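Local structure of pectate lyase (Cellvibrio cellulosa, 1GXM) at residues 111-115 and 198-202; 141-145 and 225-229; 174-178 and 222-226; 182-186 and 282-286. The protein cleaves polygalacturonic acid (pectate) by beta-elimination, the chain described being the family 10 catalytic module of a longer protein. All blocks are in the same frame, centred on the assembly; numbering follows the deposited sequence.

Interaction 1: 111-115 and 198-202. With GOL (glycerol), chain C.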
loop_
_atom_site.group_PDB
_atom_site.type_symbol
_atom_site.label_atom_id
_atom_site.label_comp_id
_atom_site.label_asym_id
_atom_site.label_seq_id
_atom_site.Cartn_x
_atom_site.Cartn_y
_atom_site.Cartn_z
ATOM N N TYR A 111 -0.897 -9.979 12.186
ATOM C CA TYR A 111 -0.447 -10.070 13.543
ATOM C C TYR A 111 -1.531 -9.607 14.509
ATOM O O TYR A 111 -2.453 -8.923 14.118
ATOM C CB TYR A 111 0.774 -9.204 13.759
ATOM C CG TYR A 111 2.048 -9.616 13.077
ATOM C CD1 TYR A 111 2.332 -9.234 11.777
ATOM C CD2 TYR A 111 3.029 -10.283 13.781
ATOM C CE1 TYR A 111 3.543 -9.533 11.190
ATOM C CE2 TYR A 111 4.228 -10.595 13.196
ATOM C CZ TYR A 111 4.488 -10.195 11.901
ATOM O OH TYR A 111 5.693 -10.495 11.351
ATOM N N SER A 112 -1.339 -9.896 15.791
ATOM C CA SER A 112 -2.279 -9.485 16.832
ATOM C C SER A 112 -2.461 -7.974 16.862
ATOM O O SER A 112 -3.519 -7.484 17.238
ATOM C CB SER A 112 -1.800 -9.955 18.199
ATOM O OG SER A 112 -0.589 -9.368 18.544
ATOM N N THR A 113 -1.436 -7.253 16.433
ATOM C CA THR A 113 -1.457 -5.796 16.408
ATOM C C THR A 113 -2.195 -5.204 15.216
ATOM O O THR A 113 -2.399 -4.011 15.147
ATOM C CB THR A 113 -0.052 -5.268 16.330
ATOM O OG1 THR A 113 0.553 -5.789 15.143
ATOM C CG2 THR A 113 0.808 -5.729 17.500
ATOM N N GLY A 114 -2.514 -6.029 14.242
ATOM C CA GLY A 114 -3.119 -5.583 13.002
ATOM C C GLY A 114 -2.155 -5.479 11.834
ATOM O O GLY A 114 -2.597 -5.338 10.712
ATOM N N ALA A 115 -0.860 -5.538 12.088
ATOM C CA ALA A 115 0.134 -5.458 11.032
ATOM C C ALA A 115 -0.072 -6.575 10.024
ATOM O O ALA A 115 -0.380 -7.709 10.391
ATOM C CB ALA A 115 1.492 -5.583 11.618
ATOM N N ALA A 198 6.162 -5.030 13.326
ATOM C CA ALA A 198 4.850 -5.595 13.491
ATOM C C ALA A 198 4.391 -5.535 14.926
ATOM O O ALA A 198 3.203 -5.392 15.184
ATOM C CB ALA A 198 4.843 -7.021 13.003
ATOM N N LEU A 199 5.332 -5.665 15.858
ATOM C CA LEU A 199 5.008 -5.651 17.279
ATOM C C LEU A 199 5.348 -4.372 17.986
ATOM O O LEU A 199 4.712 -4.026 18.980
ATOM C CB LEU A 199 5.686 -6.811 17.996
ATOM C CG LEU A 199 5.324 -8.189 17.443
ATOM C CD1 LEU A 199 5.914 -9.262 18.361
ATOM C CD2 LEU A 199 3.848 -8.383 17.312
ATOM N N ASP A 200 6.381 -3.684 17.518
ATOM C CA ASP A 200 6.889 -2.509 18.220
ATOM C C ASP A 200 6.473 -1.184 17.587
ATOM O O ASP A 200 6.692 -0.144 18.173
ATOM C CB ASP A 200 8.405 -2.586 18.448
ATOM C CG ASP A 200 9.250 -2.450 17.188
ATOM O OD1 ASP A 200 8.778 -1.955 16.137
ATOM O OD2 ASP A 200 10.446 -2.806 17.214
ATOM N N TYR A 201 5.844 -1.258 16.411
ATOM C CA TYR A 201 5.323 -0.090 15.665
ATOM C C TYR A 201 6.400 0.866 15.147
ATOM O O TYR A 201 6.077 1.894 14.555
ATOM C CB TYR A 201 4.328 0.716 16.513
ATOM C CG TYR A 201 3.169 -0.081 17.018
ATOM C CD1 TYR A 201 2.035 -0.249 16.243
ATOM C CD2 TYR A 201 3.186 -0.641 18.284
ATOM C CE1 TYR A 201 0.963 -0.972 16.704
ATOM C CE2 TYR A 201 2.113 -1.379 18.750
ATOM C CZ TYR A 201 1.014 -1.536 17.956
ATOM O OH TYR A 201 -0.055 -2.251 18.417
ATOM N N GLN A 202 7.666 0.566 15.381
ATOM C CA GLN A 202 8.753 1.481 15.062
ATOM C C GLN A 202 9.075 1.426 13.577
ATOM O O GLN A 202 9.001 0.381 12.981
ATOM C CB GLN A 202 10.040 1.062 15.783
ATOM C CG GLN A 202 10.109 1.037 17.294
ATOM C CD GLN A 202 11.460 0.412 17.788
ATOM O OE1 GLN A 202 12.337 0.089 16.978
ATOM N NE2 GLN A 202 11.590 0.225 19.083
HETATM C C1 GOL C . 8.991 -8.729 14.420
HETATM O O1 GOL C . 10.325 -8.409 14.138
HETATM C C2 GOL C . 8.420 -9.209 13.113
HETATM O O2 GOL C . 7.220 -9.886 13.350
HETATM C C3 GOL C . 8.195 -8.081 12.117
HETATM O O3 GOL C . 8.333 -6.753 12.592
HETATM O O HOH W 1 -2.204 -2.034 16.889
#
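Thr113 bridges the two loops. With chi1 at 59° (p), its OG1 donates to Ala198 O at 2.7 Å, while Ala115 N reaches the same OG1 at 3.4 Å in a weak hydrogen bond; Thr113 CG2 rests 4.0 Å from Leu199 CD2. Tyr111 takes the m rotamer with chi2 of 86°, which lays one ring face against Ala198: CB stands 3.3 Å from the ring centroid and 12° off the normal, a CH-pi contact. Tyr111 OH accepts from glycerol O2 at 2.6 Å and bonds Asp128 O, and Ala198 N donates to glycerol O3 at 2.9 Å, so the glycerol, probably from the crystallisation liquor, spans both loops. Tyr201 has chi1 of -57° (m), bringing OH within 3.7 Å of Thr113 CB; water 1 accepts from Tyr201 OH and donates to Thr113 O, 2.6 Å from each. Ala115 CB packs 3.9 Å from Ala198 CB. At Gly114 (phi 101°) a CB would jam against Thr113 O, which by itself calls for glycine. Gly114 N to Tyr111 O and Tyr111 N to Ala115 O, both 2.9 Å, give the pattern of a type I turn with a G1 bulge, here packed on Tyr177 of helix 161-181 in the pectic acid lyase domain.

Interaction 2: 141-145 and 225-229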
loop_
_atom_site.group_PDB
_atom_site.type_symbol
_atom_site.label_atom_id
_atom_site.label_comp_id
_atom_site.label_asym_id
_atom_site.label_seq_id
_atom_site.Cartn_x
_atom_site.Cartn_y
_atom_site.Cartn_z
ATOM N N LEU A 141 -5.823 -4.002 3.262
ATOM C CA LEU A 141 -6.888 -3.592 4.161
ATOM C C LEU A 141 -8.061 -3.039 3.393
ATOM O O LEU A 141 -9.198 -3.202 3.798
ATOM C CB LEU A 141 -6.405 -2.583 5.200
ATOM C CG LEU A 141 -5.388 -3.129 6.181
ATOM C CD1 LEU A 141 -4.876 -2.028 7.046
ATOM C CD2 LEU A 141 -5.994 -4.227 7.035
ATOM N N THR A 142 -7.795 -2.349 2.294
ATOM C CA THR A 142 -8.851 -1.813 1.448
ATOM C C THR A 142 -9.681 -2.956 0.874
ATOM O O THR A 142 -10.912 -2.908 0.871
ATOM C CB THR A 142 -8.261 -0.965 0.327
ATOM O OG1 THR A 142 -7.589 0.170 0.897
ATOM C CG2 THR A 142 -9.351 -0.360 -0.576
ATOM N N VAL A 143 -9.017 -3.998 0.399
ATOM C CA VAL A 143 -9.732 -5.166 -0.123
ATOM C C VAL A 143 -10.619 -5.744 0.976
ATOM O O VAL A 143 -11.810 -6.023 0.756
ATOM C CB VAL A 143 -8.770 -6.238 -0.641
ATOM C CG1 VAL A 143 -9.539 -7.493 -0.991
ATOM C CG2 VAL A 143 -8.005 -5.737 -1.846
ATOM N N LEU A 144 -10.041 -5.961 2.145
ATOM C CA LEU A 144 -10.809 -6.540 3.253
ATOM C C LEU A 144 -11.966 -5.634 3.644
ATOM O O LEU A 144 -13.036 -6.108 3.984
ATOM C CB LEU A 144 -9.912 -6.840 4.449
ATOM C CG LEU A 144 -8.906 -7.961 4.199
ATOM C CD1 LEU A 144 -7.956 -8.019 5.370
ATOM C CD2 LEU A 144 -9.594 -9.294 3.982
ATOM N N ASP A 145 -11.749 -4.329 3.604
ATOM C CA ASP A 145 -12.810 -3.379 3.916
ATOM C C ASP A 145 -13.915 -3.409 2.879
ATOM O O ASP A 145 -15.078 -3.348 3.226
ATOM C CB ASP A 145 -12.260 -1.982 4.043
ATOM C CG ASP A 145 -13.315 -0.993 4.385
ATOM O OD1 ASP A 145 -13.790 -0.977 5.551
ATOM O OD2 ASP A 145 -13.716 -0.189 3.529
ATOM N N PHE A 225 -6.385 4.688 2.354
ATOM C CA PHE A 225 -7.096 3.667 3.111
ATOM C C PHE A 225 -7.834 4.263 4.308
ATOM O O PHE A 225 -8.996 3.955 4.539
ATOM C CB PHE A 225 -6.178 2.559 3.611
ATOM C CG PHE A 225 -6.838 1.737 4.648
ATOM C CD1 PHE A 225 -7.888 0.907 4.316
ATOM C CD2 PHE A 225 -6.507 1.904 5.974
ATOM C CE1 PHE A 225 -8.577 0.227 5.309
ATOM C CE2 PHE A 225 -7.194 1.244 6.952
ATOM C CZ PHE A 225 -8.214 0.388 6.610
ATOM N N LEU A 226 -7.164 5.091 5.085
ATOM C CA LEU A 226 -7.822 5.699 6.240
ATOM C C LEU A 226 -9.041 6.480 5.846
ATOM O O LEU A 226 -10.020 6.496 6.586
ATOM C CB LEU A 226 -6.875 6.576 7.036
ATOM C CG LEU A 226 -5.815 5.839 7.836
ATOM C CD1 LEU A 226 -4.904 6.902 8.458
ATOM C CD2 LEU A 226 -6.380 4.919 8.902
ATOM N N MET A 227 -9.002 7.104 4.681
ATOM C CA MET A 227 -10.097 7.890 4.183
ATOM C C MET A 227 -11.289 7.038 3.729
ATOM O O MET A 227 -12.350 7.601 3.477
ATOM C CB MET A 227 -9.609 8.818 3.076
ATOM C CG MET A 227 -8.760 9.924 3.631
ATOM S SD MET A 227 -7.924 10.908 2.412
ATOM C CE MET A 227 -9.104 12.201 2.094
ATOM N N THR A 228 -11.128 5.720 3.637
ATOM C CA THR A 228 -12.260 4.837 3.365
ATOM C C THR A 228 -12.999 4.483 4.663
ATOM O O THR A 228 -14.090 3.924 4.609
ATOM C CB THR A 228 -11.854 3.505 2.687
ATOM O OG1 THR A 228 -11.134 2.681 3.625
ATOM C CG2 THR A 228 -10.950 3.697 1.438
ATOM N N GLN A 229 -12.383 4.743 5.807
ATOM C CA GLN A 229 -12.920 4.316 7.095
ATOM C C GLN A 229 -13.875 5.332 7.680
ATOM O O GLN A 229 -13.847 6.509 7.315
ATOM C CB GLN A 229 -11.773 4.057 8.071
ATOM C CG GLN A 229 -10.891 2.930 7.620
ATOM C CD GLN A 229 -11.713 1.658 7.442
ATOM O OE1 GLN A 229 -12.180 1.092 8.425
ATOM N NE2 GLN A 229 -11.940 1.247 6.203
HETATM O O HOH W 2 -15.304 1.572 4.897
#
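This is a buried contact between helix 136-148 and 225-229, which takes in the last part of helix 219-226 and the turn from Leu226 to Gln229; its centre lies about 11 Å from the centre of the chain. The backbones come nearest at Thr142 and Phe225, whose CA atoms are 6.0 Å apart. Phe225 fills the gap with its ring: Leu141 CB lies over one face, 3.9 Å from the centroid and 23° off the normal, a CH-pi contact, while Thr142 OG1 meets the ring edge 3.5 Å from Phe225 CD1. That hydroxyl has its hydrogen bond within its own helix, to Ala138 O. Beyond the ring the contact turns polar. The type I beta turn, with Gln229 N to Leu226 O at 3.0 Å, carries the glutamine round to Asp145. Gln229 NE2 donates to Asp145 OD1 at 3.0 Å, with an N-H...O angle of 172°, and to Thr228 OG1 at 3.1 Å; Thr228 OG1 in turn donates to Phe225 O at 2.7 Å. Water 2 donates to Asp145 OD2 and to Thr228 O, each at 2.7 Å. Asp145 OD2 also forms a salt bridge with Arg151. The chemistry therefore implies a ring packed by CH-pi and van der Waals contact beside a buried acid whose charge is met by Arg151 and whose oxygens also take an amide and a water.

Interaction 3: 174-178 and 222-226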
loop_
_atom_site.group_PDB
_atom_site.type_symbol
_atom_site.label_atom_id
_atom_site.label_comp_id
_atom_site.label_asym_id
_atom_site.label_seq_id
_atom_site.Cartn_x
_atom_site.Cartn_y
_atom_site.Cartn_z
ATOM N N GLY A 174 -6.167 -3.427 11.593
ATOM C CA GLY A 174 -5.227 -2.781 10.691
ATOM C C GLY A 174 -5.240 -1.284 10.858
ATOM O O GLY A 174 -4.200 -0.608 10.835
ATOM N N THR A 175 -6.439 -0.748 11.042
ATOM C CA THR A 175 -6.576 0.676 11.275
ATOM C C THR A 175 -5.912 1.078 12.572
ATOM O O THR A 175 -5.222 2.084 12.641
ATOM C CB THR A 175 -8.054 1.054 11.296
ATOM O OG1 THR A 175 -8.634 0.779 10.021
ATOM C CG2 THR A 175 -8.221 2.542 11.475
ATOM N N ASP A 176 -6.160 0.305 13.622
ATOM C CA ASP A 176 -5.539 0.535 14.902
ATOM C C ASP A 176 -4.022 0.550 14.745
ATOM O O ASP A 176 -3.343 1.410 15.293
ATOM C CB ASP A 176 -5.998 -0.533 15.891
ATOM C CG ASP A 176 -5.534 -0.262 17.281
ATOM O OD1 ASP A 176 -6.077 0.668 17.913
ATOM O OD2 ASP A 176 -4.617 -0.921 17.800
ATOM N N TYR A 177 -3.489 -0.448 14.027
ATOM C CA TYR A 177 -2.057 -0.493 13.771
ATOM C C TYR A 177 -1.543 0.802 13.132
ATOM O O TYR A 177 -0.558 1.392 13.554
ATOM C CB TYR A 177 -1.684 -1.709 12.891
ATOM C CG TYR A 177 -0.208 -1.771 12.734
ATOM C CD1 TYR A 177 0.433 -1.053 11.729
ATOM C CD2 TYR A 177 0.570 -2.453 13.647
ATOM C CE1 TYR A 177 1.766 -1.024 11.647
ATOM C CE2 TYR A 177 1.920 -2.435 13.569
ATOM C CZ TYR A 177 2.529 -1.710 12.553
ATOM O OH TYR A 177 3.898 -1.645 12.479
ATOM N N ILE A 178 -2.214 1.203 12.070
ATOM C CA ILE A 178 -1.828 2.382 11.319
ATOM C C ILE A 178 -1.815 3.620 12.210
ATOM O O ILE A 178 -0.891 4.403 12.186
ATOM C CB ILE A 178 -2.746 2.552 10.108
ATOM C CG1 ILE A 178 -2.384 1.500 9.054
ATOM C CG2 ILE A 178 -2.651 3.949 9.537
ATOM C CD1 ILE A 178 -3.403 1.355 8.004
ATOM N N VAL A 222 -1.682 4.836 2.508
ATOM C CA VAL A 222 -2.138 4.661 3.890
ATOM C C VAL A 222 -3.236 5.682 4.177
ATOM O O VAL A 222 -4.282 5.367 4.728
ATOM C CB VAL A 222 -0.991 4.830 4.886
ATOM C CG1 VAL A 222 -1.521 4.695 6.303
ATOM C CG2 VAL A 222 0.095 3.795 4.658
ATOM N N LEU A 223 -2.995 6.930 3.806
ATOM C CA LEU A 223 -4.014 7.962 3.954
ATOM C C LEU A 223 -5.277 7.639 3.171
ATOM O O LEU A 223 -6.384 7.808 3.651
ATOM C CB LEU A 223 -3.463 9.322 3.557
ATOM C CG LEU A 223 -2.404 9.833 4.515
ATOM C CD1 LEU A 223 -1.658 11.029 3.921
ATOM C CD2 LEU A 223 -2.968 10.217 5.869
ATOM N N ALA A 224 -5.106 7.155 1.960
ATOM C CA ALA A 224 -6.243 6.804 1.132
ATOM C C ALA A 224 -7.052 5.705 1.826
ATOM O O ALA A 224 -8.278 5.773 1.890
ATOM C CB ALA A 224 -5.772 6.355 -0.223
ATOM N N PHE A 225 -6.385 4.688 2.354
ATOM C CA PHE A 225 -7.096 3.667 3.111
ATOM C C PHE A 225 -7.834 4.263 4.308
ATOM O O PHE A 225 -8.996 3.955 4.539
ATOM C CB PHE A 225 -6.178 2.559 3.611
ATOM C CG PHE A 225 -6.838 1.737 4.648
ATOM C CD1 PHE A 225 -7.888 0.907 4.316
ATOM C CD2 PHE A 225 -6.507 1.904 5.974
ATOM C CE1 PHE A 225 -8.577 0.227 5.309
ATOM C CE2 PHE A 225 -7.194 1.244 6.952
ATOM C CZ PHE A 225 -8.214 0.388 6.610
ATOM N N LEU A 226 -7.164 5.091 5.085
ATOM C CA LEU A 226 -7.822 5.699 6.240
ATOM C C LEU A 226 -9.041 6.480 5.846
ATOM O O LEU A 226 -10.020 6.496 6.586
ATOM C CB LEU A 226 -6.875 6.576 7.036
ATOM C CG LEU A 226 -5.815 5.839 7.836
ATOM C CD1 LEU A 226 -4.904 6.902 8.458
ATOM C CD2 LEU A 226 -6.380 4.919 8.902
#
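Apolar side chains make most of this contact. Ile178, in the mt rotamer, projects from helix 161-181 between three residues of helix 219-226: its CG2 is 3.5 Å from Val222 CG1 and 3.9 Å from Leu226 CD1, and its CD1 is 3.7 Å from Phe225 CD2. Ile178 gives up 79 Å² to the other segment, a third of the 237 Å² buried in all. Val222, Phe225 and Leu226 are spaced i, i+3 and i+4, so they fall on one side of their helix. Thr175, one turn before Ile178, adds its CG2 at 4.0 Å from Leu226 CD2.

The axes of the two short segments approach to 11.2 Å and run at 131° between their N-to-C directions, a signed crossing of -131°. The CA atoms of Thr175 and Leu226 are 7.2 Å apart and those of Ile178 and Val222 7.8 Å, so the pairing runs in opposite senses along the two helices. Such helix-on-helix packing in the pectic acid lyase domain is consistent with the alpha-helical hairpin folds of its clan, and Leu141 of helix 136-148 touches both Ile178 and Phe225.

The polar atom of the contact is Thr175 OG1; no hydrogen bond crosses between the segments. Thr175 OG1 sits at the edge of the Phe225 ring, 3.4 Å from Phe225 CE2, while it is hydrogen-bonded to Val171 O in its own helix.

Interaction 4: 182-186 and 282-286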
loop_
_atom_site.group_PDB
_atom_site.type_symbol
_atom_site.label_atom_id
_atom_site.label_comp_id
_atom_site.label_asym_id
_atom_site.label_seq_id
_atom_site.Cartn_x
_atom_site.Cartn_y
_atom_site.Cartn_z
ATOM N N GLN A 182 1.688 5.714 13.167
ATOM C CA GLN A 182 1.864 7.022 12.582
ATOM C C GLN A 182 2.894 7.781 13.388
ATOM O O GLN A 182 2.821 7.860 14.609
ATOM C CB GLN A 182 0.541 7.765 12.513
ATOM C CG GLN A 182 0.589 9.030 11.654
ATOM C CD GLN A 182 -0.789 9.638 11.455
ATOM O OE1 GLN A 182 -1.763 9.194 12.071
ATOM N NE2 GLN A 182 -0.882 10.631 10.595
ATOM N N TRP A 183 3.878 8.325 12.702
ATOM C CA TRP A 183 5.059 8.862 13.355
ATOM C C TRP A 183 4.829 10.237 13.937
ATOM O O TRP A 183 4.334 11.131 13.271
ATOM C CB TRP A 183 6.209 8.921 12.362
ATOM C CG TRP A 183 7.455 9.451 12.942
ATOM C CD1 TRP A 183 7.993 10.661 12.699
ATOM C CD2 TRP A 183 8.331 8.786 13.851
ATOM N NE1 TRP A 183 9.159 10.814 13.407
ATOM C CE2 TRP A 183 9.402 9.661 14.106
ATOM C CE3 TRP A 183 8.348 7.512 14.435
ATOM C CZ2 TRP A 183 10.456 9.327 14.947
ATOM C CZ3 TRP A 183 9.391 7.188 15.280
ATOM C CH2 TRP A 183 10.428 8.095 15.527
ATOM N N LYS A 184 5.220 10.387 15.197
ATOM C CA LYS A 184 5.149 11.661 15.887
ATOM C C LYS A 184 6.537 12.239 15.838
ATOM O O LYS A 184 7.486 11.739 16.441
ATOM C CB LYS A 184 4.668 11.488 17.314
ATOM C CG LYS A 184 3.209 11.088 17.394
ATOM C CD LYS A 184 2.747 10.542 18.773
ATOM C CE LYS A 184 3.535 10.998 19.961
ATOM N NZ LYS A 184 3.296 10.106 21.143
ATOM N N GLN A 185 6.625 13.294 15.061
ATOM C CA GLN A 185 7.859 13.976 14.780
ATOM C C GLN A 185 7.932 15.130 15.747
ATOM O O GLN A 185 7.282 16.144 15.540
ATOM C CB GLN A 185 7.822 14.486 13.358
ATOM C CG GLN A 185 9.120 15.103 12.904
ATOM C CD GLN A 185 9.014 15.488 11.479
ATOM O OE1 GLN A 185 8.365 16.496 11.171
ATOM N NE2 GLN A 185 9.581 14.678 10.586
ATOM N N ASN A 186 8.704 14.942 16.812
ATOM C CA ASN A 186 8.870 15.945 17.861
ATOM C C ASN A 186 7.508 16.446 18.298
ATOM O O ASN A 186 7.240 17.641 18.378
ATOM C CB ASN A 186 9.778 17.062 17.367
ATOM C CG ASN A 186 11.124 16.543 16.915
ATOM O OD1 ASN A 186 11.790 15.790 17.646
ATOM N ND2 ASN A 186 11.513 16.887 15.684
ATOM N N ASP A 282 13.929 12.116 6.614
ATOM C CA ASP A 282 14.438 11.828 7.938
ATOM C C ASP A 282 13.316 11.955 8.969
ATOM O O ASP A 282 12.575 12.942 8.973
ATOM C CB ASP A 282 15.587 12.763 8.267
ATOM C CG ASP A 282 16.191 12.479 9.598
ATOM O OD1 ASP A 282 15.700 13.015 10.626
ATOM O OD2 ASP A 282 17.134 11.707 9.697
ATOM N N LEU A 283 13.225 10.980 9.867
ATOM C CA LEU A 283 12.148 10.906 10.832
ATOM C C LEU A 283 12.040 12.159 11.677
ATOM O O LEU A 283 10.957 12.572 12.011
ATOM C CB LEU A 283 12.349 9.695 11.730
ATOM C CG LEU A 283 12.053 8.372 11.049
ATOM C CD1 LEU A 283 12.558 7.252 11.907
ATOM C CD2 LEU A 283 10.568 8.165 10.785
ATOM N N ASN A 284 13.169 12.739 12.034
ATOM C CA ASN A 284 13.169 13.847 12.971
ATOM C C ASN A 284 13.324 15.209 12.312
ATOM O O ASN A 284 12.693 16.155 12.773
ATOM C CB ASN A 284 14.219 13.637 14.055
ATOM C CG ASN A 284 13.862 12.507 14.987
ATOM O OD1 ASN A 284 12.732 12.414 15.426
ATOM N ND2 ASN A 284 14.814 11.642 15.268
ATOM N N THR A 285 14.146 15.346 11.284
ATOM C CA THR A 285 14.349 16.654 10.652
ATOM C C THR A 285 13.424 16.909 9.484
ATOM O O THR A 285 13.337 18.033 8.975
ATOM C CB THR A 285 15.744 16.808 10.091
ATOM O OG1 THR A 285 15.944 15.829 9.061
ATOM C CG2 THR A 285 16.817 16.581 11.148
ATOM N N ASN A 286 12.815 15.855 8.969
ATOM C CA ASN A 286 11.971 15.949 7.788
ATOM C C ASN A 286 12.758 16.322 6.535
ATOM O O ASN A 286 12.185 16.811 5.576
ATOM C CB ASN A 286 10.791 16.904 7.985
ATOM C CG ASN A 286 9.544 16.370 7.364
ATOM O OD1 ASN A 286 9.041 15.351 7.811
ATOM N ND2 ASN A 286 9.021 17.036 6.337
HETATM O O HOH W 3 10.449 12.704 16.586
#
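Four hydrogen bonds cross this contact, all donated by side chains of 182-186. Leu283 O takes two: from Trp183 NE1 at 2.9 Å, with an N-H...O angle of 135°, and from Gln185 NE2 at 2.9 Å and 162°. Gln185 NE2 also donates to Asn286 OD1 at 2.9 Å and 171°, so both its hydrogens are used, while OE1 accepts from Arg250. Asn286 OD1 accepts from Trp245 too, and Asn286 ND2 donates to Arg250 O and Thr251 OG1. The fourth bond, Asn186 ND2 to Asn284 O at 3.2 Å and 121°, is weak. Water 3 accepts from Asn186 N at 2.8 Å and donates to Asn284 OD1 at 2.6 Å and Lys184 O at 3.1 Å. Within 282-286, Asp282 OD1 accepts from Asn284 N and Thr285 N, both at 2.9 Å, an Asx turn and Asx motif; OD2 pairs with Lys297. Apolar contact backs the bonds: Leu283 CD2 is 3.8 Å from the centroid of the Trp183 five-membered ring and 7° off its normal, a CH-pi contact. Strand 184-185 pairs antiparallel with strand 188-189 just after helix 161-181, and Leu214 of strand 214-215 touches Trp183, Gln185, Leu283 and Asn286, packing against both partners.

In the fold
From the N terminus, the chain leaves helix 93-109 into 111-115, whose partner 198-202 comes 83 residues later; interaction 1 closes that loop. Helix 136-148 opens interaction 2, which closes at 225-229, and helix 161-181 opens interaction 3, the inner loop, which closes at 222-226. Both end on helix 219-226 and share Phe225 and Leu226; the centres of interactions 2 and 3 lie about 7 Å apart. Interaction 4 starts at 182-186 and closes last, crossing the other three. Interaction 1 crosses 2 and 3 too, touching 3 through Tyr177. Interactions 2 and 3 bring two helices against helix 219-226, interaction 1 joins two loops beside helix 161-181, and interaction 4 joins the strand after that helix to loop 282-286.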